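Nucleoporin-like protein RIP (Homo sapiens, PDB 2OLM) carries an ArfGAP zinc-finger domain with GTPase-activator activity, is required for vesicle docking or fusion in acrosome biogenesis, and serves as a cofactor for HIV-1 Rev. Local coordinates at the interface of chains A and B. Numbering follows the deposited sequence. Chains: chain A/B, Nucleoporin-like protein RIP.

Contact 1: the interface of chains A and B. Residues chain A 10, 13-14, 17; chain B 14, 17, 20.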
ATOM      1  N   GLU A  10      -3.849   2.751  -7.921  1.00 16.34           N
ATOM      2  CA  GLU A  10      -3.520   1.468  -7.350  1.00 14.42           C
ATOM      3  C   GLU A  10      -2.329   0.827  -8.051  1.00 15.75           C
ATOM      4  O   GLU A  10      -1.521   0.154  -7.423  1.00 15.22           O
ATOM      5  CB  GLU A  10      -4.732   0.534  -7.396  1.00 14.97           C
ATOM      6  CG  GLU A  10      -5.928   1.074  -6.616  1.00 16.86           C
ATOM      7  CD  GLU A  10      -5.631   1.406  -5.175  1.00 17.63           C
ATOM      8  OE1 GLU A  10      -5.091   0.553  -4.467  1.00 17.41           O
ATOM      9  OE2 GLU A  10      -5.898   2.551  -4.748  1.00 21.66           O
ATOM     10  N   LEU A  13       0.730   2.234  -6.444  1.00 14.24           N
ATOM     11  CA  LEU A  13       0.963   1.634  -5.138  1.00 13.03           C
ATOM     12  C   LEU A  13       1.514   0.214  -5.301  1.00 12.97           C
ATOM     13  O   LEU A  13       2.372  -0.227  -4.538  1.00 13.59           O
ATOM     14  CB  LEU A  13      -0.324   1.603  -4.321  1.00 13.55           C
ATOM     15  CG  LEU A  13      -0.828   2.965  -3.849  1.00 16.88           C
ATOM     16  CD1 LEU A  13      -2.142   2.782  -3.082  1.00 19.81           C
ATOM     17  CD2 LEU A  13       0.234   3.634  -2.961  1.00 18.79           C
ATOM     18  N   LYS A  14       1.043  -0.520  -6.306  1.00 14.12           N
ATOM     19  CA  LYS A  14       1.626  -1.843  -6.565  1.00 15.78           C
ATOM     20  C   LYS A  14       3.134  -1.713  -6.912  1.00 13.66           C
ATOM     21  O   LYS A  14       4.000  -2.443  -6.374  1.00 13.47           O
ATOM     22  CB  LYS A  14       0.843  -2.542  -7.682  1.00 14.98           C
ATOM     23  CG  LYS A  14       1.403  -3.923  -8.032  1.00 18.11           C
ATOM     24  CD  LYS A  14       0.726  -4.584  -9.256  1.00 21.00           C
ATOM     25  CE  LYS A  14       1.477  -5.871  -9.644  1.00 23.19           C
ATOM     26  NZ  LYS A  14       1.068  -6.476 -10.984  1.00 26.92           N
ATOM     27  N   ARG A  17       5.126  -0.831  -3.777  1.00 12.70           N
ATOM     28  CA  ARG A  17       5.343  -1.977  -2.888  1.00 12.53           C
ATOM     29  C   ARG A  17       6.284  -3.050  -3.468  1.00 13.38           C
ATOM     30  O   ARG A  17       6.930  -3.787  -2.709  1.00 14.45           O
ATOM     31  CB  ARG A  17       3.995  -2.559  -2.503  1.00 12.65           C
ATOM     32  CG  ARG A  17       3.138  -1.607  -1.681  1.00 13.27           C
ATOM     33  CD  ARG A  17       3.726  -1.303  -0.306  1.00 14.86           C
ATOM     34  NE  ARG A  17       2.964  -0.263   0.373  1.00 14.84           N
ATOM     35  CZ  ARG A  17       3.383   0.351   1.473  1.00 15.44           C
ATOM     36  NH1 ARG A  17       4.529   0.011   1.999  1.00 15.05           N
ATOM     37  NH2 ARG A  17       2.665   1.281   2.037  1.00 15.76           N
TER
ATOM     38  N   LYS B  14       2.052  -5.693  -2.124  1.00 14.12           N
ATOM     39  CA  LYS B  14       2.102  -5.641  -3.590  1.00 15.78           C
ATOM     40  C   LYS B  14       0.946  -6.479  -4.203  1.00 13.66           C
ATOM     41  O   LYS B  14       0.220  -6.028  -5.120  1.00 13.47           O
ATOM     42  CB  LYS B  14       3.475  -6.124  -4.076  1.00 14.98           C
ATOM     43  CG  LYS B  14       3.602  -6.125  -5.602  1.00 18.11           C
ATOM     44  CD  LYS B  14       4.919  -6.749  -6.121  1.00 21.00           C
ATOM     45  CE  LYS B  14       4.873  -6.879  -7.654  1.00 23.19           C
ATOM     46  NZ  LYS B  14       5.999  -7.710  -8.263  1.00 26.92           N
ATOM     47  N   ARG B  17      -2.382  -4.679  -3.698  1.00 12.70           N
ATOM     48  CA  ARG B  17      -2.583  -3.563  -4.629  1.00 12.53           C
ATOM     49  C   ARG B  17      -2.773  -3.998  -6.094  1.00 13.38           C
ATOM     50  O   ARG B  17      -3.410  -3.279  -6.879  1.00 14.45           O
ATOM     51  CB  ARG B  17      -1.432  -2.584  -4.476  1.00 12.65           C
ATOM     52  CG  ARG B  17      -1.380  -1.923  -3.108  1.00 13.27           C
ATOM     53  CD  ARG B  17      -2.573  -1.012  -2.834  1.00 14.86           C
ATOM     54  NE  ARG B  17      -2.566  -0.536  -1.456  1.00 14.84           N
ATOM     55  CZ  ARG B  17      -3.597   0.079  -0.890  1.00 15.44           C
ATOM     56  NH1 ARG B  17      -4.679   0.291  -1.589  1.00 15.05           N
ATOM     57  NH2 ARG B  17      -3.541   0.478   0.350  1.00 15.76           N
ATOM     58  N   THR B  20      -6.504  -4.510  -5.670  1.00 11.84           N
ATOM     59  CA  THR B  20      -7.339  -3.321  -5.495  1.00 12.06           C
ATOM     60  C   THR B  20      -7.496  -2.509  -6.775  1.00 14.97           C
ATOM     61  O   THR B  20      -8.417  -1.685  -6.869  1.00 15.59           O
ATOM     62  CB  THR B  20      -6.850  -2.409  -4.401  1.00 13.73           C
ATOM     63  OG1 THR B  20      -5.478  -2.094  -4.678  1.00 13.89           O
ATOM     64  CG2 THR B  20      -6.962  -3.058  -3.025  1.00 14.48           C
TER
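The N-terminal helices, residues 3-20 of each chain, pass each other in opposite directions, bringing A:Glu10 beside B:Arg17 and B:Thr20, and A:Lys14 beside B:Arg17 and B:Lys14. A:Glu10 turns its bent chain (chi2 -55°) so that one carboxylate oxygen, OE1, takes two donors. The hydroxyl OG1 of B:Thr20 reaches OE1 of A:Glu10 at 2.7 Å from the anti side, somewhat out of the carboxylate plane. NH1 of B:Arg17 meets the syn lone pair of OE1 of A:Glu10 at 2.9 Å, a salt bridge with the carboxylate and guanidinium planes 46° apart. A short branched threonine suits a donor close to the helix, whereas arginine has the length to reach over A:Leu13. There the methyl CD1 of A:Leu13 lies over the rim of one guanidinium face, 3.7 Å from NE of B:Arg17, and may limit its rotation. Near the two-fold axis the lysines run outward with extended chains, CG of A:Lys14 lying 3.9 Å from CG of B:Lys14; their aliphatic parts pack while the like-charged tips stay 5.8 Å apart, NZ of A:Lys14 to NZ of B:Lys14. The patch, with its twin, joins the two ArfGAP domains of this assembly, which may not be the biological one.

Contact 2: the interface of chains A and B. Residues chain A 3, 6-7; chain B 21, 26-27.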
ATOM      1  N   SER A   3     -12.881   5.787 -11.535  1.00 51.39           N
ATOM      2  CA  SER A   3     -12.346   4.425 -11.632  1.00 51.62           C
ATOM      3  C   SER A   3     -11.017   4.394 -12.411  1.00 51.41           C
ATOM      4  O   SER A   3     -10.099   3.659 -12.054  1.00 50.59           O
ATOM      5  CB  SER A   3     -13.367   3.507 -12.305  1.00 53.35           C
ATOM      6  OG  SER A   3     -13.117   2.152 -11.993  1.00 52.95           O
ATOM      7  N   ARG A   6      -8.666   5.761  -9.949  1.00 34.52           N
ATOM      8  CA  ARG A   6      -8.380   4.626  -9.069  1.00 30.82           C
ATOM      9  C   ARG A   6      -7.393   3.635  -9.695  1.00 26.42           C
ATOM     10  O   ARG A   6      -6.462   3.221  -9.035  1.00 24.75           O
ATOM     11  CB  ARG A   6      -9.678   3.903  -8.637  1.00 32.96           C
ATOM     12  CG  ARG A   6     -10.241   4.414  -7.323  1.00 36.71           C
ATOM     13  CD  ARG A   6     -11.704   3.983  -7.095  1.00 38.23           C
ATOM     14  NE  ARG A   6     -12.492   5.039  -6.451  1.00 40.35           N
ATOM     15  CZ  ARG A   6     -13.795   5.263  -6.659  1.00 42.37           C
ATOM     16  NH1 ARG A   6     -14.491   4.519  -7.512  1.00 44.10           N
ATOM     17  NH2 ARG A   6     -14.413   6.252  -6.009  1.00 41.24           N
ATOM     18  N   LYS A   7      -7.591   3.263 -10.956  1.00 20.45           N
ATOM     19  CA  LYS A   7      -6.750   2.268 -11.621  1.00 20.74           C
ATOM     20  C   LYS A   7      -5.262   2.692 -11.594  1.00 19.01           C
ATOM     21  O   LYS A   7      -4.391   1.911 -11.239  1.00 17.50           O
ATOM     22  CB  LYS A   7      -7.221   2.061 -13.055  1.00 21.64           C
ATOM     23  CG  LYS A   7      -6.433   1.053 -13.835  1.00 24.88           C
ATOM     24  CD  LYS A   7      -6.944   1.005 -15.292  1.00 26.19           C
ATOM     25  CE  LYS A   7      -5.934   0.418 -16.223  1.00 29.28           C
ATOM     26  NZ  LYS A   7      -5.515  -0.919 -15.799  1.00 30.38           N
TER
ATOM     27  N   GLY B  21      -6.612  -2.748  -7.740  1.00 15.55           N
ATOM     28  CA  GLY B  21      -6.699  -2.069  -9.038  1.00 15.01           C
ATOM     29  C   GLY B  21      -7.570  -2.774 -10.078  1.00 19.52           C
ATOM     30  O   GLY B  21      -7.859  -2.184 -11.126  1.00 19.97           O
ATOM     31  N   ARG B  26     -12.555  -1.852  -7.661  1.00 13.16           N
ATOM     32  CA  ARG B  26     -12.438  -0.394  -7.495  1.00 15.35           C
ATOM     33  C   ARG B  26     -13.642   0.285  -6.854  1.00 15.26           C
ATOM     34  O   ARG B  26     -13.607   1.473  -6.513  1.00 14.87           O
ATOM     35  CB  ARG B  26     -12.182   0.278  -8.842  1.00 16.00           C
ATOM     36  CG  ARG B  26     -10.920  -0.136  -9.460  1.00 18.93           C
ATOM     37  CD  ARG B  26     -10.773   0.554 -10.846  1.00 24.79           C
ATOM     38  NE  ARG B  26      -9.874  -0.239 -11.642  1.00 30.32           N
ATOM     39  CZ  ARG B  26      -9.932  -0.352 -12.950  1.00 27.28           C
ATOM     40  NH1 ARG B  26     -10.847   0.317 -13.670  1.00 29.69           N
ATOM     41  NH2 ARG B  26      -9.062  -1.129 -13.542  1.00 31.75           N
ATOM     42  N   LYS B  27     -14.746  -0.463  -6.702  1.00 12.70           N
ATOM     43  CA  LYS B  27     -15.970   0.011  -6.109  1.00 14.41           C
ATOM     44  C   LYS B  27     -16.393  -0.987  -5.045  1.00 12.22           C
ATOM     45  O   LYS B  27     -16.202  -2.196  -5.208  1.00 12.23           O
ATOM     46  CB  LYS B  27     -17.080   0.119  -7.169  1.00 17.58           C
ATOM     47  CG  LYS B  27     -16.802   1.182  -8.215  1.00 20.31           C
ATOM     48  CD  LYS B  27     -16.887   2.551  -7.632  1.00 24.81           C
TER
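A:Lys7 rides over the guanidinium of B:Arg26, with its CB above the centre of one face and 3.6 Å from CZ of B:Arg26. The lysine leaves the helix with CG anti to the backbone N (chi1 -180°), which carries the methylenes across that face; CG of A:Lys7 is 3.4 Å from NH2 of B:Arg26. Lysine suits the place because its long aliphatic stem can cover a flat cation, but the bend at chi4 (56°) turns NZ of A:Lys7 back toward the arginine, to 4.2 Å from NH2 of B:Arg26; the like charges would be expected to repel. At the guanidinium edge, NH1 of B:Arg26 donates a weak, nearly straight hydrogen bond (174° at H) to OG of the poorly ordered A:Ser3. A:Arg6 lies farther back along B:Arg26, over the same side, its CD methylene meeting the backbone carbonyl O of B:Arg26. The start of helix 3-20 of chain A thus packs on the 3-10 helix 23-26 of chain B, an outer part of the two-fold interface.

Behind this first shell, B:Gly21, just past helix 3-20 of its own chain, positions the arginine. Its carbonyl grips the guanidinium side-on and holds it flat beneath A:Lys7. NE of B:Arg26 lies 2.8 Å from O of B:Gly21 and approaches from above the carbonyl plane, while NH2 of B:Arg26, at 2.9 Å from that O, lies almost along the C=O axis.

Contact 3: the interface of chains A and B. Residues chain A 26-27, 34-35; chain B 3, 6.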
ATOM      1  N   ARG A  26      14.487  -2.027   2.397  1.00 13.16           N
ATOM      2  CA  ARG A  26      13.847  -2.434   3.658  1.00 15.35           C
ATOM      3  C   ARG A  26      14.358  -1.722   4.905  1.00 15.26           C
ATOM      4  O   ARG A  26      13.796  -1.852   5.999  1.00 14.87           O
ATOM      5  CB  ARG A  26      14.005  -3.937   3.878  1.00 16.00           C
ATOM      6  CG  ARG A  26      13.349  -4.740   2.844  1.00 18.93           C
ATOM      7  CD  ARG A  26      13.610  -6.249   3.120  1.00 24.79           C
ATOM      8  NE  ARG A  26      13.459  -6.959   1.877  1.00 30.32           N
ATOM      9  CZ  ARG A  26      14.117  -8.049   1.552  1.00 27.28           C
ATOM     10  NH1 ARG A  26      14.984  -8.622   2.402  1.00 29.69           N
ATOM     11  NH2 ARG A  26      13.896  -8.575   0.375  1.00 31.75           N
ATOM     12  N   LYS A  27      15.458  -0.969   4.760  1.00 12.70           N
ATOM     13  CA  LYS A  27      16.074  -0.220   5.826  1.00 14.41           C
ATOM     14  C   LYS A  27      16.286   1.203   5.338  1.00 12.22           C
ATOM     15  O   LYS A  27      16.586   1.424   4.162  1.00 12.23           O
ATOM     16  CB  LYS A  27      17.435  -0.831   6.203  1.00 17.58           C
ATOM     17  CG  LYS A  27      17.316  -2.214   6.815  1.00 20.31           C
ATOM     18  CD  LYS A  27      16.691  -2.158   8.166  1.00 24.81           C
ATOM     19  N   ARG A  34      16.075   1.288  10.881  1.00 20.72           N
ATOM     20  CA  ARG A  34      14.688   0.859  10.878  1.00 23.03           C
ATOM     21  C   ARG A  34      14.069   0.962   9.511  1.00 22.51           C
ATOM     22  O   ARG A  34      14.714   1.415   8.564  1.00 19.41           O
ATOM     23  CB  ARG A  34      13.902   1.706  11.840  1.00 24.62           C
ATOM     24  CG  ARG A  34      13.911   3.140  11.457  1.00 23.02           C
ATOM     25  CD  ARG A  34      13.232   3.935  12.526  1.00 28.14           C
ATOM     26  NE  ARG A  34      13.971   3.886  13.784  1.00 30.45           N
ATOM     27  CZ  ARG A  34      14.960   4.715  14.131  1.00 32.11           C
ATOM     28  NH1 ARG A  34      15.386   5.681  13.310  1.00 29.56           N
ATOM     29  NH2 ARG A  34      15.550   4.570  15.318  1.00 33.62           N
ATOM     30  N   GLY A  35      12.833   0.491   9.406  1.00 19.43           N
ATOM     31  CA  GLY A  35      12.099   0.519   8.176  1.00 18.52           C
ATOM     32  C   GLY A  35      11.740   1.918   7.714  1.00 17.73           C
ATOM     33  O   GLY A  35      11.485   2.813   8.544  1.00 20.48           O
TER
ATOM     34  N   SER B   3      13.993  -8.019   8.507  1.00 51.39           N
ATOM     35  CA  SER B   3      14.026  -7.797   7.057  1.00 51.62           C
ATOM     36  C   SER B   3      13.261  -8.898   6.299  1.00 51.41           C
ATOM     37  O   SER B   3      12.571  -8.622   5.320  1.00 50.59           O
ATOM     38  CB  SER B   3      15.473  -7.735   6.569  1.00 53.35           C
ATOM     39  OG  SER B   3      15.563  -7.064   5.329  1.00 52.95           O
ATOM     40  N   ARG B   6       9.770  -7.976   6.944  1.00 34.52           N
ATOM     41  CA  ARG B   6       9.510  -6.895   5.991  1.00 30.82           C
ATOM     42  C   ARG B   6       9.275  -7.414   4.568  1.00 26.42           C
ATOM     43  O   ARG B   6       8.338  -6.988   3.924  1.00 24.75           O
ATOM     44  CB  ARG B   6      10.643  -5.842   6.006  1.00 32.96           C
ATOM     45  CG  ARG B   6      10.376  -4.687   6.954  1.00 36.71           C
ATOM     46  CD  ARG B   6      11.643  -3.862   7.259  1.00 38.23           C
ATOM     47  NE  ARG B   6      11.682  -3.415   8.655  1.00 40.35           N
ATOM     48  CZ  ARG B   6      12.795  -3.256   9.382  1.00 42.37           C
ATOM     49  NH1 ARG B   6      13.993  -3.518   8.869  1.00 44.10           N
ATOM     50  NH2 ARG B   6      12.711  -2.835  10.646  1.00 41.24           N
TER
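B:Arg6 runs out nearly straight at chi2 (164°) and then bends at chi3 (-142°), which lays its guanidinium beside the backbone of A:Arg34 and A:Gly35. The contact is made by a face: the amide N of A:Gly35 stands above the guanidinium plane toward its rim, 3.6 Å from NH2 of B:Arg6, and the carbonyl carbon of A:Arg34 lies over the same face. The peptide unit is tilted about 39° to the guanidinium. Glycine suits the spot because the broad cation can settle onto bare backbone, and CA of A:Gly35 comes to 4.0 Å from CZ of B:Arg6. A:Arg34 contributes main chain here; its own guanidinium is directed away, which keeps two like charges apart.

CD and NH1 of B:Arg6 both pass the carbonyl O of A:Arg26, NH1 at 3.3 Å. This may be favourable electrostatically but is not a hydrogen bond, since O sits above the guanidinium plane and not at the N-H edge. Arginine fits through reach: a long stem leaves the helix, and one face of the flat head is turned to both the carbonyl of A:Arg26 and the peptide before A:Gly35.

In the fold, the first turns of helix 3-20 of chain B rest against the start of the zinc finger of chain A: A:Arg26 closes the 3-10 helix 23-26, A:Lys27 directly precedes the zinc ligand A:Cys28, and A:Arg34 and A:Gly35 follow A:Cys31 in the loop leading to strand 38-40.

Helix 3-20 runs through all three contacts. Contact 1 lies where the two copies of the helix pass, about 11 Å from contact 2 and 18 Å from contact 3 between centres of C-alpha atoms. Contacts 2 and 3, about 29 Å apart, are the outer ends, related by the two-fold axis: each sets the start of one helix, with Ser3 and Arg6, against Arg26 and Lys27 of the other chain. The helix thus acts as an arm laid across to the partner's zinc-finger region. This reciprocal pairing may be a feature of the crystal and not of the protein in the cell.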